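Local coordinates for XAC2610 protein (Xanthomonas axonopodis pv. citri, PDB 4QTQ) that probably inhibits a peptidoglycan hydrolase, acting as an immunity protein linked to the type IV secretion system used in bacterial killing, at residues A[97-102]-A[149-154]; A[89-94]-A[120-125]; A[141-146]-A[156-161]; A[126-129]-A[134-137]; A[53-58]-A[105-110]. One frame throughout, in Å; residues are numbered along the deposited sequence.

Interaction 1 of 5, residues A[97-102]-A[149-154]; sequences TDINGD and GLFSVK. With CA (calcium ion), chain B.
Ile99 and Val153 bring the two backbones nearest, their CA atoms 6.7 Å apart, where the calcium-binding loop meets strand 152-154 and the residues just before it, with no hydrogen bond between them. Two contacts carry the packing, both built on Ile99. Val153 directs CG1 at the backbone of the loop, 3.6 Å from Ile99 O, while its other methyl, CG2, lies against Ile99 CG2. Phe151 comes in from the other end of the isoleucine: Ile99 CD1 sits at the rim of the ring, near its plane, 4.2 Å from Phe151 CE1. One ring face belongs to Leu150, whose CD1 lies over its centre. The polar side chains flanking Ile99 turn the opposite way, to the metal. Asp98 extends CG away from its own backbone N (chi1 -177°), which brings OD1 within 2.3 Å of the calcium ion. Asp102 binds through OD1 at 2.5 Å, and Asp102 OD2 accepts a hydrogen bond of 2.6 Å from a water that is itself a calcium ligand. Asn100, the carbonyl of His104 and both carboxylate oxygens of Asp106 complete a sevenfold shell. Asp106 also accepts a hydrogen bond from Ile99 N, tying the apolar residue's backbone to the site. The principle is a loop with two sides, acidic toward the ion and greasy toward the fold; the Asp-x-Asn-x-Asp-Gly sequence is characteristic of EF-hand-like calcium loops, such as those set between strands of integrin-type beta-propeller blades.

Interaction 2 of 5, residues A[89-94]-A[120-125]; sequences KNRHSI and PSYSVY
This is plain van der Waals packing at one end of the inner strands of the mixed sheet, where Arg91 and His92, in the loop leading to strand 94-97, lie against Pro120 and Tyr122 at the start of strand 121-128. The hydrocarbon part of Arg91 does most of the touching. Its CG stands opposite the backbone N (chi1 174°), carrying the chain out toward the proline, and the bend at chi3 then swings the guanidinium aside. Thus Arg91 CD rests 3.6 Å from Pro120 CG, the two side chains crossing at about a right angle, and Arg91 CG lies 3.5 Å from Tyr122 OH. The guanidinium does not stack on the phenol: the two planes are 56° apart, and the guanidinium makes a long, weak ion pair with Asp73. Deeper in, His92 O approaches the edge of the tyrosine ring close to its plane, 4.0 Å from Tyr122 CE2. That carbonyl oxygen is buried with no hydrogen-bonding partner, so the ring edge gives it at best a weakly polar neighbour. The imidazole of His92 points away and meets the ring of Tyr79 instead. Trp110 of the intervening strand 106-112 touches both Arg91 and Pro120. The contact joins the ends of strands 94-97 and 121-128, which have strand 106-112 between them, consistent with the beta-propeller-like character of part of this fold.

Interaction 3 of 5, residues A[141-146]-A[156-161]; sequences SDITVM and NMLTST
Ile143 meets Leu158 and Ser160 where the short helix 138-143 packs on a face of the antiparallel sheet that holds strand 157-163. The isoleucine divides its branches between two residues on the same side of that strand. With chi1 at -64°, CG2 points away from the backbone N and down onto the serine, lying 3.6 Å from both CB and OG of Ser160. The longer branch reaches along to the leucine, where Ile143 CD1 and Leu158 CD2 touch methyl to methyl at 4.2 Å while the two side chains cross at about a right angle. Tyr174 and Ala181, from the next two strands of the sheet, also touch Ile143, so its side chain spans three neighbouring strands. Thr144 turns back on Ser141, whose O receives both the threonine's backbone N and, in the carbonyl plane at 2.8 Å, its OG1. The same hydroxyl takes a hydrogen bond from Tyr122 N, linking segment 141-146 to strand 121-128. Beside the apolar contact one water joins the two sides, sitting 2.8 Å from Ser160 OG and giving a weak bond of 3.4 Å to Ile143 O.

Interaction 4 of 5, residues A[126-129]-A[134-137]; sequences LFDA and LVFN
A beta hairpin, strands 121-128 and 133-136 at the edge of the mixed sheet, closes here, with Leu126 facing Val135 and Phe127 facing Leu134. Leu126 and Val135 form the hydrogen-bonded antiparallel pair: Val135 N gives the shorter and straighter bond to Leu126 O (2.8 Å, 164° at the hydrogen), and Leu126 N returns one of 3.0 Å to Val135 O. Leu126 O also takes a CA-H contact from Leu134. The next pair, Phe127 with Leu134, is non-hydrogen-bonded and draws in to 4.3 Å between CA atoms; the short strand axes are at 126°, a strong twist away from an ideal 180°. On the face of Leu134, its methyl CD2 folds back over the facing backbone, 3.7 Å from Phe127 N, and its CG sits at the edge of the phenyl ring. That ring stacks on His104, and Phe127 N is held by the calcium ligand Asp106, so one strand of the hairpin borders the metal site. On the face of Val135 the contacts are diagonal. Asp128 CB meets Val135 CG2 at 3.6 Å, the carboxylate turning on to weak bonds with the hairpin turn at Ala130 and Gln131. At the far end Asn137 does two jobs: as N-cap of helix 138-143 it offers OD1 to Leu140 N and Ser139 OG, while ND2 bonds to Asn179 O. With chi1 at -161° its amide is swung back over the first strand, and ND2 comes to lie 3.6 Å from Leu126 CD1.

Interaction 5 of 5, residues A[53-58]-A[105-110]; sequences VEVTFP and EDVVVW. With CA (calcium ion), chain B.
The distinctive feature is a phenyl ring set against a backbone oxygen: Phe57 CZ lies 3.6 Å from Glu105 O, which approaches the ring obliquely. The neighbouring ring atom, Phe57 CE1, meets Glu105 CB at 3.9 Å, so the rim of the phenyl meets the residue just ahead of a calcium ligand. The glutamate's carboxylate takes no part in this; the chain bends at chi2 (92°) and OE2 bonds to His80. Further along, the contacts become purely apolar. Val107 CG2 is shared, lying 4.3 Å from Phe57 CZ and equally far from Val55 CG2. Val55, two residues earlier than Phe57, also covers one face of the phenyl, with CG1 3.7 Å above it, toward the rim. Asp106 points its side chain the opposite way and grips calcium with both carboxylate oxygens, each at 2.6 Å, so successive residues of one strand serve the core and the metal. His104 meets Phe57 edge to face. Strand 52-56, of the four-stranded antiparallel sheet, thereby packs against strand 106-112, of the mixed sheet, with Ile28 of strand 28-33 beside Phe57 and Leu96 of strand 94-97 beside Val107.

How the interactions relate
Interactions 1, 4 and 5 gather round the calcium site. Interactions 1 and 5 supply four of its five protein residues and share a water ligand, and Asp106 OD1 also takes a hydrogen bond from Phe127 N of interaction 4. Interaction 5 joins two sheets through largely apolar, buried contacts, interaction 1 faces the C-terminal sheet, and interaction 4 lies within the mixed sheet and alone among the five has backbone hydrogen bonds across its segments. Interaction 2 is only partly buried, with an exposed arginine, yet shares strand 121-128 with interaction 4. Interaction 3 is buried; Thr144 and Ser141 tie segment 141-146 to that strand, and Ile143 touches Phe151 of interaction 1.

Interaction 1 of 5, residues A[97-102]-A[149-154]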
# COMPACT_ATOMS: atom_id res chain seq x y z
N THR A 97 -8.93 -2.51 -2.10
CA THR A 97 -8.73 -3.72 -1.33
C THR A 97 -9.19 -3.43 0.10
O THR A 97 -8.98 -2.33 0.61
CB THR A 97 -7.24 -4.14 -1.33
OG1 THR A 97 -7.10 -5.43 -0.75
CG2 THR A 97 -6.36 -3.14 -0.55
N ASP A 98 -9.84 -4.41 0.72
CA ASP A 98 -10.33 -4.25 2.09
C ASP A 98 -9.20 -4.66 3.00
O ASP A 98 -8.89 -5.83 3.11
CB ASP A 98 -11.57 -5.11 2.36
CG ASP A 98 -12.14 -4.91 3.77
OD1 ASP A 98 -11.90 -3.85 4.39
OD2 ASP A 98 -12.85 -5.84 4.23
N ILE A 99 -8.58 -3.68 3.64
CA ILE A 99 -7.41 -3.93 4.46
C ILE A 99 -7.85 -4.37 5.86
O ILE A 99 -7.26 -5.28 6.43
CB ILE A 99 -6.50 -2.68 4.52
CG1 ILE A 99 -5.92 -2.41 3.12
CG2 ILE A 99 -5.38 -2.86 5.54
CD1 ILE A 99 -5.16 -1.10 2.98
N ASN A 100 -8.88 -3.73 6.39
CA ASN A 100 -9.29 -3.99 7.77
C ASN A 100 -10.43 -5.01 7.96
O ASN A 100 -10.94 -5.15 9.07
CB ASN A 100 -9.59 -2.67 8.51
CG ASN A 100 -10.72 -1.89 7.89
OD1 ASN A 100 -11.22 -2.20 6.80
ND2 ASN A 100 -11.12 -0.83 8.57
N GLY A 101 -10.80 -5.71 6.89
CA GLY A 101 -11.72 -6.85 6.98
C GLY A 101 -13.17 -6.55 7.34
O GLY A 101 -13.91 -7.46 7.73
N ASP A 102 -13.60 -5.31 7.18
CA ASP A 102 -14.98 -4.94 7.51
C ASP A 102 -15.95 -5.05 6.33
O ASP A 102 -17.10 -4.68 6.45
CB ASP A 102 -15.03 -3.53 8.10
CG ASP A 102 -14.74 -2.43 7.08
OD1 ASP A 102 -14.30 -2.72 5.95
OD2 ASP A 102 -14.97 -1.25 7.42
N GLY A 149 8.12 -3.26 -0.28
CA GLY A 149 6.95 -3.04 -1.09
C GLY A 149 5.72 -3.08 -0.21
O GLY A 149 5.82 -3.27 1.00
N LEU A 150 4.56 -2.90 -0.82
CA LEU A 150 3.30 -2.93 -0.11
C LEU A 150 3.15 -4.22 0.71
O LEU A 150 3.51 -5.30 0.26
CB LEU A 150 2.13 -2.79 -1.08
CG LEU A 150 0.72 -2.60 -0.51
CD1 LEU A 150 0.67 -1.41 0.44
CD2 LEU A 150 -0.27 -2.40 -1.64
N PHE A 151 2.63 -4.06 1.92
CA PHE A 151 2.35 -5.17 2.83
C PHE A 151 1.30 -6.14 2.28
O PHE A 151 0.57 -5.82 1.34
CB PHE A 151 1.91 -4.63 4.21
CG PHE A 151 0.88 -3.53 4.15
CD1 PHE A 151 -0.45 -3.82 3.91
CD2 PHE A 151 1.25 -2.20 4.33
CE1 PHE A 151 -1.41 -2.81 3.86
CE2 PHE A 151 0.31 -1.19 4.27
CZ PHE A 151 -1.02 -1.49 4.04
N SER A 152 1.27 -7.33 2.86
CA SER A 152 0.26 -8.35 2.55
C SER A 152 -0.70 -8.42 3.72
O SER A 152 -0.30 -8.18 4.85
CB SER A 152 0.91 -9.71 2.34
OG SER A 152 2.09 -9.59 1.56
N VAL A 153 -1.96 -8.77 3.47
CA VAL A 153 -2.94 -8.87 4.54
C VAL A 153 -3.41 -10.32 4.68
O VAL A 153 -3.68 -11.00 3.68
CB VAL A 153 -4.16 -7.94 4.29
CG1 VAL A 153 -5.14 -8.05 5.45
CG2 VAL A 153 -3.70 -6.50 4.13
N LYS A 154 -3.48 -10.79 5.92
CA LYS A 154 -3.99 -12.13 6.26
C LYS A 154 -4.81 -12.00 7.54
O LYS A 154 -4.24 -11.86 8.62
CB LYS A 154 -2.83 -13.10 6.47
CG LYS A 154 -3.24 -14.53 6.81
CD LYS A 154 -2.14 -15.28 7.56
CE LYS A 154 -2.61 -16.65 8.04
NZ LYS A 154 -2.98 -17.54 6.91
CA CA B . -12.35 -1.59 4.84
O HOH W 1 -13.36 0.19 5.92

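Interaction 2 of 5, residues A[89-94]-A[120-125]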
# COMPACT_ATOMS: atom_id res chain seq x y z
N LYS A 89 2.28 -9.80 -6.18
CA LYS A 89 3.69 -9.42 -6.29
C LYS A 89 3.87 -8.29 -7.31
O LYS A 89 4.99 -7.86 -7.57
CB LYS A 89 4.53 -10.64 -6.64
CG LYS A 89 4.49 -11.68 -5.53
CD LYS A 89 5.28 -12.94 -5.87
CE LYS A 89 5.17 -13.94 -4.73
NZ LYS A 89 5.92 -15.20 -4.99
N ASN A 90 2.76 -7.82 -7.88
CA ASN A 90 2.77 -6.66 -8.77
C ASN A 90 2.78 -5.37 -7.98
O ASN A 90 2.52 -5.34 -6.78
CB ASN A 90 1.54 -6.66 -9.68
CG ASN A 90 1.66 -7.62 -10.85
OD1 ASN A 90 2.74 -7.78 -11.42
ND2 ASN A 90 0.55 -8.24 -11.23
N ARG A 91 3.08 -4.29 -8.70
CA ARG A 91 3.01 -2.95 -8.19
C ARG A 91 1.99 -2.24 -9.06
O ARG A 91 2.07 -2.32 -10.28
CB ARG A 91 4.37 -2.28 -8.31
CG ARG A 91 4.43 -0.81 -7.96
CD ARG A 91 5.75 -0.19 -8.39
NE ARG A 91 5.96 -0.30 -9.84
CZ ARG A 91 7.07 0.06 -10.48
NH1 ARG A 91 8.11 0.57 -9.81
NH2 ARG A 91 7.15 -0.10 -11.80
N HIS A 92 1.01 -1.60 -8.44
CA HIS A 92 -0.00 -0.83 -9.16
C HIS A 92 -0.04 0.56 -8.58
O HIS A 92 0.34 0.76 -7.44
CB HIS A 92 -1.38 -1.49 -9.03
CG HIS A 92 -1.56 -2.71 -9.86
ND1 HIS A 92 -1.10 -3.95 -9.47
CD2 HIS A 92 -2.15 -2.89 -11.07
CE1 HIS A 92 -1.40 -4.84 -10.40
NE2 HIS A 92 -2.03 -4.22 -11.38
N SER A 93 -0.49 1.53 -9.38
CA SER A 93 -0.62 2.92 -8.91
C SER A 93 -1.78 3.11 -7.91
O SER A 93 -1.65 3.86 -6.93
CB SER A 93 -0.82 3.86 -10.10
OG SER A 93 0.31 3.87 -10.94
N ILE A 94 -2.92 2.46 -8.17
CA ILE A 94 -4.14 2.68 -7.38
C ILE A 94 -4.80 1.34 -7.12
O ILE A 94 -5.22 0.66 -8.07
CB ILE A 94 -5.12 3.62 -8.12
CG1 ILE A 94 -4.54 5.03 -8.20
CG2 ILE A 94 -6.48 3.64 -7.41
CD1 ILE A 94 -5.27 5.93 -9.18
N PRO A 120 8.75 2.04 -4.29
CA PRO A 120 7.47 2.71 -4.03
C PRO A 120 7.05 2.73 -2.56
O PRO A 120 7.23 1.76 -1.83
CB PRO A 120 6.46 1.90 -4.86
CG PRO A 120 7.16 0.63 -5.22
CD PRO A 120 8.62 0.96 -5.28
N SER A 121 6.50 3.87 -2.15
CA SER A 121 5.80 4.00 -0.88
C SER A 121 4.41 4.51 -1.17
O SER A 121 4.16 5.12 -2.21
CB SER A 121 6.53 4.97 0.04
OG SER A 121 6.64 6.23 -0.58
N TYR A 122 3.51 4.27 -0.22
CA TYR A 122 2.08 4.39 -0.44
C TYR A 122 1.34 5.20 0.61
O TYR A 122 1.75 5.26 1.78
CB TYR A 122 1.45 2.98 -0.48
CG TYR A 122 2.05 2.10 -1.56
CD1 TYR A 122 3.23 1.39 -1.33
CD2 TYR A 122 1.46 2.00 -2.82
CE1 TYR A 122 3.79 0.60 -2.31
CE2 TYR A 122 2.02 1.21 -3.81
CZ TYR A 122 3.18 0.51 -3.55
OH TYR A 122 3.75 -0.28 -4.53
N SER A 123 0.23 5.80 0.16
CA SER A 123 -0.72 6.45 1.01
C SER A 123 -1.89 5.49 1.12
O SER A 123 -2.42 5.05 0.10
CB SER A 123 -1.17 7.79 0.42
OG SER A 123 -0.11 8.74 0.35
N VAL A 124 -2.27 5.17 2.35
CA VAL A 124 -3.36 4.25 2.64
C VAL A 124 -4.55 5.02 3.22
O VAL A 124 -4.39 5.83 4.14
CB VAL A 124 -2.89 3.14 3.61
CG1 VAL A 124 -4.02 2.20 3.97
CG2 VAL A 124 -1.74 2.37 2.98
N TYR A 125 -5.73 4.77 2.65
CA TYR A 125 -6.99 5.37 3.09
C TYR A 125 -8.03 4.29 3.42
O TYR A 125 -8.43 3.51 2.54
CB TYR A 125 -7.58 6.30 2.02
CG TYR A 125 -6.60 7.32 1.44
CD1 TYR A 125 -5.63 6.94 0.53
CD2 TYR A 125 -6.67 8.66 1.80
CE1 TYR A 125 -4.73 7.85 0.01
CE2 TYR A 125 -5.77 9.60 1.28
CZ TYR A 125 -4.80 9.17 0.39
OH TYR A 125 -3.92 10.05 -0.17

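Interaction 3 of 5, residues A[141-146]-A[156-161]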
# COMPACT_ATOMS: atom_id res chain seq x y z
N SER A 141 0.17 3.78 6.22
CA SER A 141 1.02 4.38 5.20
C SER A 141 2.47 4.25 5.61
O SER A 141 3.36 3.98 4.77
CB SER A 141 0.67 5.85 5.00
OG SER A 141 -0.69 6.00 4.61
N ASP A 142 2.71 4.48 6.89
CA ASP A 142 4.04 4.40 7.46
C ASP A 142 4.68 3.01 7.35
O ASP A 142 5.89 2.91 7.29
CB ASP A 142 4.03 4.81 8.93
CG ASP A 142 4.12 6.33 9.13
OD1 ASP A 142 4.34 7.09 8.17
OD2 ASP A 142 3.99 6.75 10.30
N ILE A 143 3.89 1.95 7.32
CA ILE A 143 4.46 0.60 7.20
C ILE A 143 5.24 0.47 5.89
O ILE A 143 6.22 -0.27 5.82
CB ILE A 143 3.40 -0.52 7.23
CG1 ILE A 143 2.69 -0.57 8.59
CG2 ILE A 143 4.05 -1.88 6.98
CD1 ILE A 143 1.42 -1.42 8.59
N THR A 144 4.80 1.19 4.85
CA THR A 144 5.37 1.05 3.50
C THR A 144 6.71 1.77 3.36
O THR A 144 7.48 1.48 2.44
CB THR A 144 4.40 1.52 2.38
OG1 THR A 144 4.32 2.95 2.35
CG2 THR A 144 3.01 0.93 2.56
N VAL A 145 6.97 2.69 4.29
CA VAL A 145 8.23 3.44 4.31
C VAL A 145 9.37 2.52 4.71
O VAL A 145 9.29 1.79 5.72
CB VAL A 145 8.16 4.66 5.25
CG1 VAL A 145 9.51 5.37 5.33
CG2 VAL A 145 7.10 5.63 4.79
N MET A 146 10.43 2.55 3.90
CA MET A 146 11.58 1.64 4.01
C MET A 146 11.22 0.15 3.85
O MET A 146 12.06 -0.73 4.09
CB MET A 146 12.35 1.89 5.31
CG MET A 146 13.11 3.22 5.35
SD MET A 146 14.38 3.43 4.06
CE MET A 146 15.36 1.94 4.27
N ASN A 156 -6.53 -10.27 10.41
CA ASN A 156 -6.17 -8.98 11.00
C ASN A 156 -4.65 -8.78 11.13
O ASN A 156 -4.19 -7.88 11.85
CB ASN A 156 -6.88 -8.79 12.35
CG ASN A 156 -6.30 -9.64 13.46
OD1 ASN A 156 -5.74 -10.72 13.22
ND2 ASN A 156 -6.44 -9.17 14.70
N MET A 157 -3.87 -9.61 10.42
CA MET A 157 -2.41 -9.53 10.43
C MET A 157 -1.87 -8.98 9.11
O MET A 157 -2.28 -9.41 8.03
CB MET A 157 -1.79 -10.91 10.70
CG MET A 157 -2.14 -11.49 12.06
SD MET A 157 -1.54 -10.46 13.41
CE MET A 157 -2.49 -11.10 14.80
N LEU A 158 -0.93 -8.05 9.22
CA LEU A 158 -0.28 -7.43 8.09
C LEU A 158 1.22 -7.75 8.14
O LEU A 158 1.86 -7.56 9.17
CB LEU A 158 -0.48 -5.91 8.12
CG LEU A 158 -1.78 -5.36 7.52
CD1 LEU A 158 -3.04 -5.99 8.13
CD2 LEU A 158 -1.83 -3.85 7.68
N THR A 159 1.78 -8.23 7.03
CA THR A 159 3.21 -8.52 6.98
C THR A 159 3.94 -7.62 5.99
O THR A 159 3.40 -7.24 4.95
CB THR A 159 3.46 -10.00 6.62
OG1 THR A 159 2.66 -10.35 5.49
CG2 THR A 159 3.10 -10.91 7.77
N SER A 160 5.17 -7.27 6.34
CA SER A 160 6.01 -6.36 5.55
C SER A 160 7.46 -6.78 5.76
O SER A 160 7.83 -7.25 6.84
CB SER A 160 5.80 -4.92 6.03
OG SER A 160 6.34 -3.97 5.12
N THR A 161 8.28 -6.65 4.72
CA THR A 161 9.69 -6.99 4.83
C THR A 161 10.57 -5.77 4.61
O THR A 161 10.24 -4.87 3.83
CB THR A 161 10.12 -8.11 3.85
OG1 THR A 161 10.16 -7.59 2.52
CG2 THR A 161 9.16 -9.27 3.88
O HOH W 2 4.81 -2.30 3.47

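Interaction 4 of 5, residues A[126-129]-A[134-137]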
# COMPACT_ATOMS: atom_id res chain seq x y z
N LEU A 126 -8.47 4.25 4.68
CA LEU A 126 -9.51 3.31 5.10
C LEU A 126 -10.89 3.96 4.95
O LEU A 126 -11.09 5.12 5.31
CB LEU A 126 -9.29 2.86 6.54
CG LEU A 126 -8.01 2.09 6.85
CD1 LEU A 126 -8.03 1.65 8.30
CD2 LEU A 126 -7.86 0.87 5.94
N PHE A 127 -11.85 3.20 4.44
CA PHE A 127 -13.20 3.67 4.40
C PHE A 127 -13.74 3.74 5.83
O PHE A 127 -13.70 2.75 6.56
CB PHE A 127 -14.10 2.77 3.56
CG PHE A 127 -15.45 3.35 3.32
CD1 PHE A 127 -15.61 4.41 2.44
CD2 PHE A 127 -16.56 2.85 3.98
CE1 PHE A 127 -16.85 4.97 2.22
CE2 PHE A 127 -17.82 3.40 3.76
CZ PHE A 127 -17.96 4.45 2.88
N ASP A 128 -14.19 4.92 6.23
CA ASP A 128 -14.72 5.12 7.57
C ASP A 128 -16.24 5.08 7.44
O ASP A 128 -16.84 6.03 6.93
CB ASP A 128 -14.24 6.45 8.14
CG ASP A 128 -14.42 6.55 9.64
OD1 ASP A 128 -15.57 6.46 10.11
OD2 ASP A 128 -13.40 6.71 10.34
N ALA A 129 -16.82 3.97 7.88
CA ALA A 129 -18.26 3.70 7.72
C ALA A 129 -19.16 4.78 8.33
O ALA A 129 -20.26 5.05 7.82
CB ALA A 129 -18.59 2.34 8.31
N LEU A 134 -13.26 8.23 3.02
CA LEU A 134 -11.99 7.53 3.06
C LEU A 134 -11.08 8.42 3.87
O LEU A 134 -10.97 9.60 3.56
CB LEU A 134 -11.45 7.36 1.63
CG LEU A 134 -12.15 6.24 0.85
CD1 LEU A 134 -12.11 6.49 -0.65
CD2 LEU A 134 -11.50 4.91 1.21
N VAL A 135 -10.42 7.85 4.87
CA VAL A 135 -9.61 8.60 5.83
C VAL A 135 -8.15 8.19 5.69
O VAL A 135 -7.82 7.01 5.78
CB VAL A 135 -10.15 8.35 7.26
CG1 VAL A 135 -9.31 9.10 8.31
CG2 VAL A 135 -11.61 8.80 7.36
N PHE A 136 -7.27 9.15 5.45
CA PHE A 136 -5.85 8.85 5.35
C PHE A 136 -5.40 8.18 6.65
O PHE A 136 -5.68 8.69 7.73
CB PHE A 136 -5.04 10.13 5.11
CG PHE A 136 -3.56 9.90 5.15
CD1 PHE A 136 -2.89 9.41 4.04
CD2 PHE A 136 -2.84 10.12 6.31
CE1 PHE A 136 -1.51 9.18 4.07
CE2 PHE A 136 -1.47 9.90 6.35
CZ PHE A 136 -0.81 9.42 5.22
N ASN A 137 -4.70 7.05 6.53
CA ASN A 137 -4.20 6.32 7.71
C ASN A 137 -2.69 6.45 7.85
O ASN A 137 -1.92 5.89 7.07
CB ASN A 137 -4.58 4.84 7.65
CG ASN A 137 -4.50 4.17 9.02
OD1 ASN A 137 -3.42 3.86 9.52
ND2 ASN A 137 -5.66 3.98 9.65

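Interaction 5 of 5, residues A[53-58]-A[105-110]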
# COMPACT_ATOMS: atom_id res chain seq x y z
N VAL A 53 -7.58 11.81 -7.00
CA VAL A 53 -8.10 10.48 -7.29
C VAL A 53 -9.51 10.43 -6.70
O VAL A 53 -9.68 10.53 -5.48
CB VAL A 53 -7.22 9.39 -6.68
CG1 VAL A 53 -7.88 8.02 -6.81
CG2 VAL A 53 -5.84 9.40 -7.34
N GLU A 54 -10.50 10.30 -7.57
CA GLU A 54 -11.90 10.27 -7.14
C GLU A 54 -12.46 8.85 -7.28
O GLU A 54 -12.38 8.26 -8.35
CB GLU A 54 -12.75 11.23 -7.96
CG GLU A 54 -14.12 11.47 -7.34
CD GLU A 54 -15.01 12.30 -8.22
OE1 GLU A 54 -15.55 11.76 -9.22
OE2 GLU A 54 -15.21 13.49 -7.88
N VAL A 55 -13.03 8.35 -6.18
CA VAL A 55 -13.53 6.97 -6.09
C VAL A 55 -15.03 6.99 -5.79
O VAL A 55 -15.48 7.63 -4.83
CB VAL A 55 -12.80 6.19 -4.97
CG1 VAL A 55 -13.27 4.75 -4.90
CG2 VAL A 55 -11.29 6.25 -5.16
N THR A 56 -15.80 6.28 -6.62
CA THR A 56 -17.23 6.18 -6.45
C THR A 56 -17.62 4.72 -6.22
O THR A 56 -17.68 3.94 -7.17
CB THR A 56 -17.99 6.67 -7.70
OG1 THR A 56 -17.51 7.97 -8.09
CG2 THR A 56 -19.50 6.72 -7.43
N PHE A 57 -17.85 4.35 -4.97
CA PHE A 57 -18.31 3.00 -4.64
C PHE A 57 -19.78 2.88 -5.05
O PHE A 57 -20.47 3.89 -5.11
CB PHE A 57 -18.15 2.74 -3.14
CG PHE A 57 -16.71 2.78 -2.68
CD1 PHE A 57 -15.84 1.73 -2.97
CD2 PHE A 57 -16.22 3.87 -1.97
CE1 PHE A 57 -14.51 1.76 -2.56
CE2 PHE A 57 -14.89 3.91 -1.55
CZ PHE A 57 -14.04 2.85 -1.85
N PRO A 58 -20.25 1.66 -5.38
CA PRO A 58 -21.65 1.53 -5.80
C PRO A 58 -22.63 2.05 -4.75
O PRO A 58 -22.53 1.67 -3.58
CB PRO A 58 -21.85 0.02 -5.99
CG PRO A 58 -20.50 -0.57 -6.07
CD PRO A 58 -19.56 0.36 -5.35
N GLU A 105 -14.20 -1.89 0.66
CA GLU A 105 -12.88 -1.65 0.11
C GLU A 105 -12.31 -0.34 0.62
O GLU A 105 -13.03 0.65 0.83
CB GLU A 105 -12.86 -1.63 -1.41
CG GLU A 105 -12.88 -2.99 -2.07
CD GLU A 105 -14.28 -3.43 -2.37
OE1 GLU A 105 -15.22 -2.93 -1.70
OE2 GLU A 105 -14.45 -4.27 -3.28
N ASP A 106 -11.01 -0.38 0.84
CA ASP A 106 -10.20 0.76 1.17
C ASP A 106 -9.34 1.07 -0.05
O ASP A 106 -9.42 0.38 -1.06
CB ASP A 106 -9.35 0.42 2.39
CG ASP A 106 -10.19 -0.18 3.52
OD1 ASP A 106 -11.14 0.50 3.97
OD2 ASP A 106 -9.92 -1.32 3.93
N VAL A 107 -8.52 2.11 0.03
CA VAL A 107 -7.78 2.58 -1.13
C VAL A 107 -6.31 2.81 -0.78
O VAL A 107 -5.98 3.36 0.28
CB VAL A 107 -8.41 3.86 -1.73
CG1 VAL A 107 -7.62 4.34 -2.95
CG2 VAL A 107 -9.86 3.61 -2.09
N VAL A 108 -5.45 2.34 -1.68
CA VAL A 108 -4.01 2.46 -1.53
C VAL A 108 -3.47 3.12 -2.79
O VAL A 108 -3.77 2.70 -3.91
CB VAL A 108 -3.33 1.09 -1.33
CG1 VAL A 108 -1.82 1.25 -1.21
CG2 VAL A 108 -3.88 0.37 -0.12
N VAL A 109 -2.67 4.16 -2.60
CA VAL A 109 -2.20 4.97 -3.70
C VAL A 109 -0.66 5.02 -3.69
O VAL A 109 -0.04 5.25 -2.65
CB VAL A 109 -2.83 6.37 -3.60
CG1 VAL A 109 -2.17 7.34 -4.54
CG2 VAL A 109 -4.33 6.29 -3.89
N TRP A 110 -0.05 4.77 -4.85
CA TRP A 110 1.40 4.88 -4.99
C TRP A 110 1.73 6.36 -5.04
O TRP A 110 1.58 7.00 -6.08
CB TRP A 110 1.90 4.14 -6.23
CG TRP A 110 3.39 4.32 -6.49
CD1 TRP A 110 4.32 4.85 -5.65
CD2 TRP A 110 4.10 3.94 -7.68
NE1 TRP A 110 5.56 4.86 -6.25
CE2 TRP A 110 5.46 4.29 -7.49
CE3 TRP A 110 3.72 3.37 -8.91
CZ2 TRP A 110 6.43 4.09 -8.46
CZ3 TRP A 110 4.69 3.17 -9.87
CH2 TRP A 110 6.03 3.53 -9.65
CA CA B . -12.35 -1.59 4.84
O HOH W 1 -13.36 0.19 5.92